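Local coordinates for DUF574 domain-containing protein (Thermobifida fusca, PDB 2QE6) that probably transfers methyl groups from S-adenosylmethionine, which it binds, to a substrate that has not been identified, at residues Lys63-Val66 with Arg67-Phe71; Val164-Leu167 with His168-Pro172; Phe234-Glu238 with Pro239-Tyr243. The protein carries 1 engineered substitution. All blocks are in the same frame, centred on the assembly; numbering follows the deposited sequence. Where two conformers were deposited one is given.

Interaction 1: Lys63-Val66 with Arg67-Phe71; sequences KVLV and RGVRF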
loop_
_atom_site.group_PDB
_atom_site.type_symbol
_atom_site.label_atom_id
_atom_site.label_comp_id
_atom_site.label_asym_id
_atom_site.label_seq_id
_atom_site.Cartn_x
_atom_site.Cartn_y
_atom_site.Cartn_z
ATOM N N LYS A 63 -8.833 2.713 -5.089
ATOM C CA LYS A 63 -10.039 3.343 -4.573
ATOM C C LYS A 63 -10.151 3.218 -3.031
ATOM O O LYS A 63 -10.565 4.150 -2.386
ATOM C CB LYS A 63 -11.296 2.758 -5.238
ATOM C CG LYS A 63 -11.546 3.123 -6.727
ATOM C CD LYS A 63 -12.732 2.284 -7.213
ATOM C CE LYS A 63 -13.324 2.691 -8.519
ATOM N NZ LYS A 63 -14.344 1.629 -8.890
ATOM N N VAL A 64 -9.805 2.075 -2.427
ATOM C CA VAL A 64 -9.860 1.998 -0.961
ATOM C C VAL A 64 -8.750 2.811 -0.314
ATOM O O VAL A 64 -8.920 3.308 0.796
ATOM C CB VAL A 64 -9.830 0.523 -0.410
ATOM C CG1 VAL A 64 -8.472 -0.067 -0.483
ATOM C CG2 VAL A 64 -10.360 0.479 1.004
ATOM N N LEU A 65 -7.614 2.944 -0.990
ATOM C CA LEU A 65 -6.541 3.805 -0.513
ATOM C C LEU A 65 -7.089 5.216 -0.349
ATOM O O LEU A 65 -6.900 5.850 0.683
ATOM C CB LEU A 65 -5.346 3.817 -1.474
ATOM C CG LEU A 65 -4.123 4.707 -1.165
ATOM C CD1 LEU A 65 -2.946 4.087 -1.906
ATOM C CD2 LEU A 65 -4.333 6.185 -1.561
ATOM N N VAL A 66 -7.777 5.692 -1.374
ATOM C CA VAL A 66 -8.339 7.053 -1.342
ATOM C C VAL A 66 -9.384 7.219 -0.222
ATOM O O VAL A 66 -9.338 8.183 0.566
ATOM C CB VAL A 66 -8.953 7.431 -2.720
ATOM C CG1 VAL A 66 -9.769 8.716 -2.607
ATOM C CG2 VAL A 66 -7.855 7.595 -3.807
ATOM N N ARG A 67 -10.346 6.301 -0.163
ATOM C CA ARG A 67 -11.358 6.322 0.889
ATOM C C ARG A 67 -10.746 6.247 2.295
ATOM O O ARG A 67 -11.224 6.910 3.213
ATOM C CB ARG A 67 -12.405 5.202 0.700
ATOM C CG ARG A 67 -13.189 5.276 -0.602
ATOM C CD ARG A 67 -14.487 4.472 -0.580
ATOM N NE ARG A 67 -14.264 3.082 -0.201
ATOM C CZ ARG A 67 -13.777 2.150 -1.020
ATOM N NH1 ARG A 67 -13.452 2.446 -2.279
ATOM N NH2 ARG A 67 -13.594 0.907 -0.581
ATOM N N GLY A 68 -9.716 5.423 2.468
ATOM C CA GLY A 68 -9.082 5.267 3.768
ATOM C C GLY A 68 -8.265 6.487 4.167
ATOM O O GLY A 68 -8.317 6.940 5.286
ATOM N N VAL A 69 -7.513 7.045 3.233
ATOM C CA VAL A 69 -6.731 8.228 3.536
ATOM C C VAL A 69 -7.670 9.394 3.836
ATOM O O VAL A 69 -7.402 10.177 4.722
ATOM C CB VAL A 69 -5.722 8.535 2.429
ATOM C CG1 VAL A 69 -5.077 9.849 2.658
ATOM C CG2 VAL A 69 -4.688 7.417 2.349
ATOM N N ARG A 70 -8.769 9.505 3.093
ATOM C CA ARG A 70 -9.771 10.540 3.346
ATOM C C ARG A 70 -10.377 10.386 4.744
ATOM O O ARG A 70 -10.583 11.371 5.443
ATOM C CB ARG A 70 -10.873 10.512 2.281
ATOM C CG ARG A 70 -11.893 11.634 2.424
ATOM C CD ARG A 70 -12.982 11.576 1.363
ATOM N NE ARG A 70 -13.757 10.337 1.449
ATOM C CZ ARG A 70 -13.997 9.501 0.442
ATOM N NH1 ARG A 70 -13.533 9.748 -0.778
ATOM N NH2 ARG A 70 -14.720 8.410 0.664
ATOM N N PHE A 71 -10.653 9.145 5.162
ATOM C CA PHE A 71 -11.141 8.891 6.525
ATOM C C PHE A 71 -10.107 9.356 7.562
ATOM O O PHE A 71 -10.422 10.078 8.516
ATOM C CB PHE A 71 -11.471 7.397 6.728
ATOM C CG PHE A 71 -11.527 6.973 8.169
ATOM C CD1 PHE A 71 -12.633 7.240 8.944
ATOM C CD2 PHE A 71 -10.482 6.254 8.736
ATOM C CE1 PHE A 71 -12.683 6.846 10.296
ATOM C CE2 PHE A 71 -10.518 5.884 10.083
ATOM C CZ PHE A 71 -11.617 6.172 10.852
#
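The guanidinium of Arg67 bends back over the preceding helical turn, and one of its faces looks onto Val64, whose CA stands 3.6 Å above the plane, offset toward the rim. Arg67 NH2 reaches CG2 of Val64 at 3.6 Å, and the two side chains cross at about a right angle. Lys63 O lies oblique to the same group, where the angle at Arg67 NH1 is too poor for a hydrogen bond. The fold-back comes from chi3 of Arg67, -54°, after a first torsion that sets its CG anti to the carbonyl carbon. Arg67 NH2 donates to the backbone oxygen of Trp247. In one of its two conformers Arg70 bends at chi3 in the opposite sense, and Arg67 CA lies 3.9 Å above one face of its guanidinium, while Arg70 NH2 forms a salt bridge with Asp250. On the buried flank Leu65 and Val69 point the same way, CD2 lying 4.1 Å from CG2, both against Met162. Four i to i+4 backbone bonds, from Arg67 N to Lys63 O (3.1 Å) through Arg70 N to Val66 O (2.9 Å), identify an alpha-helix, the helix 54-75 that packs on the sheet of this Rossmann-like methyltransferase fold.

Interaction 2: Val164-Leu167 with His168-Pro172; sequences VGML and HYLSP. With SAM (S-adenosylmethionine), chain F.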
loop_
_atom_site.group_PDB
_atom_site.type_symbol
_atom_site.label_atom_id
_atom_site.label_comp_id
_atom_site.label_asym_id
_atom_site.label_seq_id
_atom_site.Cartn_x
_atom_site.Cartn_y
_atom_site.Cartn_z
ATOM N N VAL A 164 -0.516 -0.476 2.561
ATOM C CA VAL A 164 -1.550 -0.670 1.579
ATOM C C VAL A 164 -0.885 -1.358 0.354
ATOM O O VAL A 164 0.165 -0.917 -0.111
ATOM C CB VAL A 164 -2.256 0.701 1.241
ATOM C CG1 VAL A 164 -3.261 0.553 0.074
ATOM C CG2 VAL A 164 -2.992 1.239 2.486
ATOM N N GLY A 165 -1.459 -2.479 -0.087
ATOM C CA GLY A 165 -0.911 -3.272 -1.172
ATOM C C GLY A 165 0.464 -3.842 -0.939
ATOM O O GLY A 165 1.200 -4.125 -1.913
HETATM N N MSE A 166 0.817 -4.014 0.340
HETATM C CA MSE A 166 2.222 -4.248 0.781
HETATM C C MSE A 166 2.276 -5.514 1.675
HETATM O O MSE A 166 3.284 -6.256 1.681
HETATM C CB MSE A 166 2.702 -2.912 1.479
HETATM C CG MSE A 166 4.200 -2.571 1.933
HETATM SE SE MSE A 166 5.507 -3.372 0.821
HETATM C CE MSE A 166 6.254 -4.552 2.165
ATOM N N LEU A 167 1.206 -5.827 2.406
ATOM C CA LEU A 167 1.309 -6.919 3.403
ATOM C C LEU A 167 1.677 -8.251 2.764
ATOM O O LEU A 167 2.387 -9.054 3.362
ATOM C CB LEU A 167 0.008 -7.086 4.230
ATOM C CG LEU A 167 -0.071 -8.135 5.380
ATOM C CD1 LEU A 167 1.026 -7.906 6.406
ATOM C CD2 LEU A 167 -1.462 -8.186 6.118
ATOM N N HIS A 168 1.163 -8.502 1.563
ATOM C CA HIS A 168 1.397 -9.805 0.901
ATOM C C HIS A 168 2.825 -9.939 0.329
ATOM O O HIS A 168 3.171 -10.958 -0.225
ATOM C CB HIS A 168 0.327 -10.078 -0.182
ATOM C CG HIS A 168 0.112 -8.951 -1.156
ATOM N ND1 HIS A 168 -0.785 -7.935 -0.935
ATOM C CD2 HIS A 168 0.709 -8.672 -2.342
ATOM C CE1 HIS A 168 -0.760 -7.096 -1.953
ATOM N NE2 HIS A 168 0.151 -7.512 -2.815
ATOM N N TYR A 169 3.659 -8.900 0.464
ATOM C CA TYR A 169 5.086 -9.010 0.109
ATOM C C TYR A 169 5.966 -9.285 1.327
ATOM O O TYR A 169 7.200 -9.326 1.191
ATOM C CB TYR A 169 5.568 -7.736 -0.641
ATOM C CG TYR A 169 4.782 -7.503 -1.908
ATOM C CD1 TYR A 169 4.741 -8.468 -2.918
ATOM C CD2 TYR A 169 4.018 -6.368 -2.058
ATOM C CE1 TYR A 169 3.954 -8.297 -4.051
ATOM C CE2 TYR A 169 3.250 -6.174 -3.175
ATOM C CZ TYR A 169 3.233 -7.124 -4.180
ATOM O OH TYR A 169 2.446 -6.889 -5.270
ATOM N N LEU A 170 5.348 -9.445 2.512
ATOM C CA LEU A 170 6.078 -9.763 3.749
ATOM C C LEU A 170 5.912 -11.244 4.020
ATOM O O LEU A 170 4.812 -11.719 4.210
ATOM C CB LEU A 170 5.574 -8.946 4.959
ATOM C CG LEU A 170 5.698 -7.403 4.867
ATOM C CD1 LEU A 170 5.137 -6.682 6.108
ATOM C CD2 LEU A 170 7.135 -6.999 4.634
ATOM N N SER A 171 7.016 -11.953 4.088
ATOM C CA SER A 171 6.961 -13.408 4.236
ATOM C C SER A 171 6.566 -13.775 5.631
ATOM O O SER A 171 6.705 -12.958 6.550
ATOM C CB SER A 171 8.322 -14.048 3.907
ATOM O OG SER A 171 9.347 -13.552 4.728
ATOM N N PRO A 172 6.094 -15.022 5.811
ATOM C CA PRO A 172 5.823 -15.534 7.121
ATOM C C PRO A 172 6.979 -15.396 8.122
ATOM O O PRO A 172 6.730 -15.271 9.320
ATOM C CB PRO A 172 5.555 -17.027 6.851
ATOM C CG PRO A 172 4.952 -17.044 5.572
ATOM C CD PRO A 172 5.713 -16.009 4.779
HETATM N N SAM F . 0.960 0.909 -1.822
HETATM C CA SAM F . 0.574 1.073 -3.279
HETATM C C SAM F . -0.891 0.737 -3.448
HETATM O O SAM F . -1.540 1.239 -4.360
HETATM O OXT SAM F . -1.437 -0.071 -2.685
HETATM C CB SAM F . 1.343 0.203 -4.290
HETATM C CG SAM F . 1.153 -1.317 -4.155
HETATM S SD SAM F . 2.220 -2.348 -5.215
HETATM C CE SAM F . 3.077 -0.976 -6.025
HETATM C "C5'" SAM F . 3.455 -2.712 -3.950
HETATM C "C4'" SAM F . 4.604 -1.738 -3.661
HETATM O "O4'" SAM F . 5.291 -2.153 -2.475
HETATM C "C3'" SAM F . 5.676 -1.686 -4.762
HETATM O "O3'" SAM F . 5.932 -0.353 -5.168
HETATM C "C2'" SAM F . 6.919 -2.346 -4.185
HETATM O "O2'" SAM F . 8.156 -1.912 -4.763
HETATM C "C1'" SAM F . 6.703 -2.040 -2.707
HETATM N N9 SAM F . 7.440 -2.994 -1.877
HETATM C C8 SAM F . 7.284 -4.375 -1.771
HETATM N N7 SAM F . 8.184 -4.842 -0.866
HETATM C C5 SAM F . 8.891 -3.768 -0.392
HETATM C C6 SAM F . 9.913 -3.674 0.566
HETATM N N6 SAM F . 10.375 -4.805 1.167
HETATM N N1 SAM F . 10.422 -2.416 0.835
HETATM C C2 SAM F . 9.944 -1.256 0.191
HETATM N N3 SAM F . 8.937 -1.353 -0.766
HETATM C C4 SAM F . 8.427 -2.601 -1.025
HETATM O O HOH W 1 -0.135 -4.929 -4.424
#
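Gly165 O is met from several directions: water 1 donates to it at 3.0 Å, the ring edge of Tyr169 brings CE2 to 3.2 Å near the ring plane, and His168 CE1 approaches to 3.6 Å. His168 gets there because CG sits between the backbone N and the carbonyl carbon (chi1 50°), and its NE2 shares water 1, which lies in the imidazole plane. His168 CD2 in turn stands 3.5 Å above one face of the Tyr169 ring. A leucine in place of Tyr169 would probably leave Gly165 O without the ring edge it meets and open a gap beside C5' of S-adenosylmethionine. The ligand's amino N donates to Val164 O at 2.6 Å, and at Gly165 a beta carbon would collide with its carboxylate. Met166, a selenomethionine, lays SE 3.3 Å from ligand C8, while its CE crosses to Leu170 CD2 at 3.6 Å. Val164, Gly165, Met166 and Tyr169 thus line the cofactor pocket. Backbone bonds from Tyr169 N to Met166 O (2.9 Å) and from Leu170 N to Leu167 O wind the chain in i to i+3 turns, 3-10 at 167-169. The loop follows strand 160-163, with Val164 against strand 191-197 and helix 54-75, and Leu167 and Leu170 against helix 175-185.

Interaction 3: Phe234-Glu238 with Pro239-Tyr243; sequences FELVE and PGVVY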
loop_
_atom_site.group_PDB
_atom_site.type_symbol
_atom_site.label_atom_id
_atom_site.label_comp_id
_atom_site.label_asym_id
_atom_site.label_seq_id
_atom_site.Cartn_x
_atom_site.Cartn_y
_atom_site.Cartn_z
ATOM N N PHE A 234 -4.426 -3.379 18.076
ATOM C CA PHE A 234 -5.105 -2.183 17.596
ATOM C C PHE A 234 -6.616 -2.471 17.484
ATOM O O PHE A 234 -7.016 -3.587 17.251
ATOM C CB PHE A 234 -4.527 -1.742 16.251
ATOM C CG PHE A 234 -3.224 -0.987 16.339
ATOM C CD1 PHE A 234 -2.292 -1.254 17.332
ATOM C CD2 PHE A 234 -2.902 -0.049 15.359
ATOM C CE1 PHE A 234 -1.083 -0.560 17.362
ATOM C CE2 PHE A 234 -1.707 0.647 15.391
ATOM C CZ PHE A 234 -0.787 0.383 16.382
ATOM N N GLU A 235 -7.451 -1.454 17.635
ATOM C CA GLU A 235 -8.892 -1.659 17.559
ATOM C C GLU A 235 -9.377 -1.364 16.131
ATOM O O GLU A 235 -9.294 -0.227 15.681
ATOM C CB GLU A 235 -9.591 -0.750 18.558
ATOM C CG GLU A 235 -11.090 -0.838 18.550
ATOM C CD GLU A 235 -11.704 0.040 19.590
ATOM O OE1 GLU A 235 -11.809 1.271 19.360
ATOM O OE2 GLU A 235 -12.059 -0.515 20.640
ATOM N N LEU A 236 -9.885 -2.379 15.431
ATOM C CA LEU A 236 -10.281 -2.219 14.024
ATOM C C LEU A 236 -11.446 -1.260 13.944
ATOM O O LEU A 236 -12.399 -1.370 14.719
ATOM C CB LEU A 236 -10.669 -3.551 13.393
ATOM C CG LEU A 236 -9.535 -4.553 13.082
ATOM C CD1 LEU A 236 -10.176 -5.903 12.801
ATOM C CD2 LEU A 236 -8.684 -4.062 11.915
ATOM N N VAL A 237 -11.377 -0.297 13.038
ATOM C CA VAL A 237 -12.510 0.595 12.835
ATOM C C VAL A 237 -13.489 -0.155 11.914
ATOM O O VAL A 237 -13.077 -0.989 11.122
ATOM C CB VAL A 237 -12.103 1.993 12.244
ATOM C CG1 VAL A 237 -10.833 2.529 12.909
ATOM C CG2 VAL A 237 -11.921 1.922 10.765
ATOM N N GLU A 238 -14.783 0.137 12.057
ATOM C CA GLU A 238 -15.812 -0.440 11.223
ATOM C C GLU A 238 -15.522 -0.142 9.749
ATOM O O GLU A 238 -15.108 0.989 9.406
ATOM C CB GLU A 238 -17.202 0.112 11.596
ATOM C CG GLU A 238 -17.795 -0.369 12.928
ATOM C CD GLU A 238 -18.226 -1.840 12.938
ATOM O OE1 GLU A 238 -18.325 -2.485 11.855
ATOM O OE2 GLU A 238 -18.482 -2.345 14.059
ATOM N N PRO A 239 -15.762 -1.134 8.868
ATOM C CA PRO A 239 -16.330 -2.490 9.100
ATOM C C PRO A 239 -15.398 -3.654 9.436
ATOM O O PRO A 239 -15.811 -4.816 9.298
ATOM C CB PRO A 239 -17.008 -2.775 7.762
ATOM C CG PRO A 239 -16.010 -2.158 6.766
ATOM C CD PRO A 239 -15.549 -0.883 7.428
ATOM N N GLY A 240 -14.177 -3.375 9.899
ATOM C CA GLY A 240 -13.182 -4.433 10.155
ATOM C C GLY A 240 -12.356 -4.757 8.915
ATOM O O GLY A 240 -12.133 -3.890 8.083
ATOM N N VAL A 241 -11.955 -6.024 8.780
ATOM C CA VAL A 241 -11.161 -6.491 7.660
ATOM C C VAL A 241 -12.137 -7.117 6.654
ATOM O O VAL A 241 -12.780 -8.117 6.944
ATOM C CB VAL A 241 -10.060 -7.478 8.114
ATOM C CG1 VAL A 241 -9.331 -8.059 6.946
ATOM C CG2 VAL A 241 -9.057 -6.749 9.059
ATOM N N VAL A 242 -12.298 -6.468 5.505
ATOM C CA VAL A 242 -13.325 -6.856 4.516
ATOM C C VAL A 242 -12.752 -6.711 3.122
ATOM O O VAL A 242 -11.729 -6.035 2.942
ATOM C CB VAL A 242 -14.573 -5.978 4.626
ATOM C CG1 VAL A 242 -15.247 -6.169 5.989
ATOM C CG2 VAL A 242 -14.232 -4.476 4.350
ATOM N N TYR A 243 -13.381 -7.358 2.131
ATOM C CA TYR A 243 -12.951 -7.201 0.750
ATOM C C TYR A 243 -12.823 -5.693 0.452
ATOM O O TYR A 243 -13.573 -4.880 0.947
ATOM C CB TYR A 243 -13.914 -7.888 -0.209
ATOM C CG TYR A 243 -13.890 -9.410 -0.183
ATOM C CD1 TYR A 243 -12.730 -10.117 -0.487
ATOM C CD2 TYR A 243 -15.022 -10.135 0.142
ATOM C CE1 TYR A 243 -12.707 -11.533 -0.504
ATOM C CE2 TYR A 243 -15.007 -11.541 0.129
ATOM C CZ TYR A 243 -13.839 -12.225 -0.201
ATOM O OH TYR A 243 -13.791 -13.602 -0.228
HETATM O O HOH W 2 -11.276 -1.529 9.207
#
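Leu236 faces Gly240 and Val241 across a type VI beta-turn that interrupts strand 235-243, the outermost strand at one end of the seven-stranded sheet whose 3-2-1-4-5-7-6 order marks the class I methyltransferase fold. Its CB lies 4.2 Å from Gly240 CA, and beyond it CG is turned anti to the carbonyl carbon (chi1 -73°). Both methyls then reach one branch of Val241: CD2 is 3.9 Å from CG2, and CD1 stands nearly as close to the same atom. The two side chains cross obliquely, bridging the arms of the turn, and Val241 continues the apolar patch onto Ile227 of helix 224-229. Val237 supplies the closing bond through its backbone, Gly240 N donating to Val237 O at 2.9 Å. Gly240 has phi 88° and psi -147°, where a beta carbon would jam against the preceding carbonyl oxygen. Water 2 lies within bonding distance of Val237 O (2.7 Å) and Gly240 O (2.8 Å), but with further acceptors nearby it need not donate to both at once. The side chain of Val237 packs on Ile269 of the neighbouring antiparallel strand 265-271, which also takes up backbone bonds with Val237 and Val242 on either side of the break. Glu238 and Pro239 occupy the corner, joined by the cis peptide that, with the i to i+3 bond, defines the turn type. The Glu238 side chain is exposed and may owe its pose partly to a crystal neighbour; bent at chi2, it lays OE1 3.4 Å from Pro239 CA.

In the fold
Interactions 1 and 2 are buried and border the bound S-adenosylmethionine, whereas interaction 3 lies at the surface on the sheet's edge, its centre about 16 Å from the centre of the chain. The first two touch, Leu65 CD1 packing on Val164 CG1 at 4.1 Å, so helix 54-75 and the loop after strand 160-163 share a boundary beside the ligand. Helix 54-75 also reaches interaction 3, where Phe71 CZ comes within 4.3 Å of Val237 CG1; interactions 2 and 3 do not meet. Their chemistry differs accordingly: regular helical bonding with folded-back arginines in 63-71, backbone carbonyls, an aromatic ring and a selenomethionine beside the cofactor in 164-172, and a cis-proline turn with water beside it in 234-243.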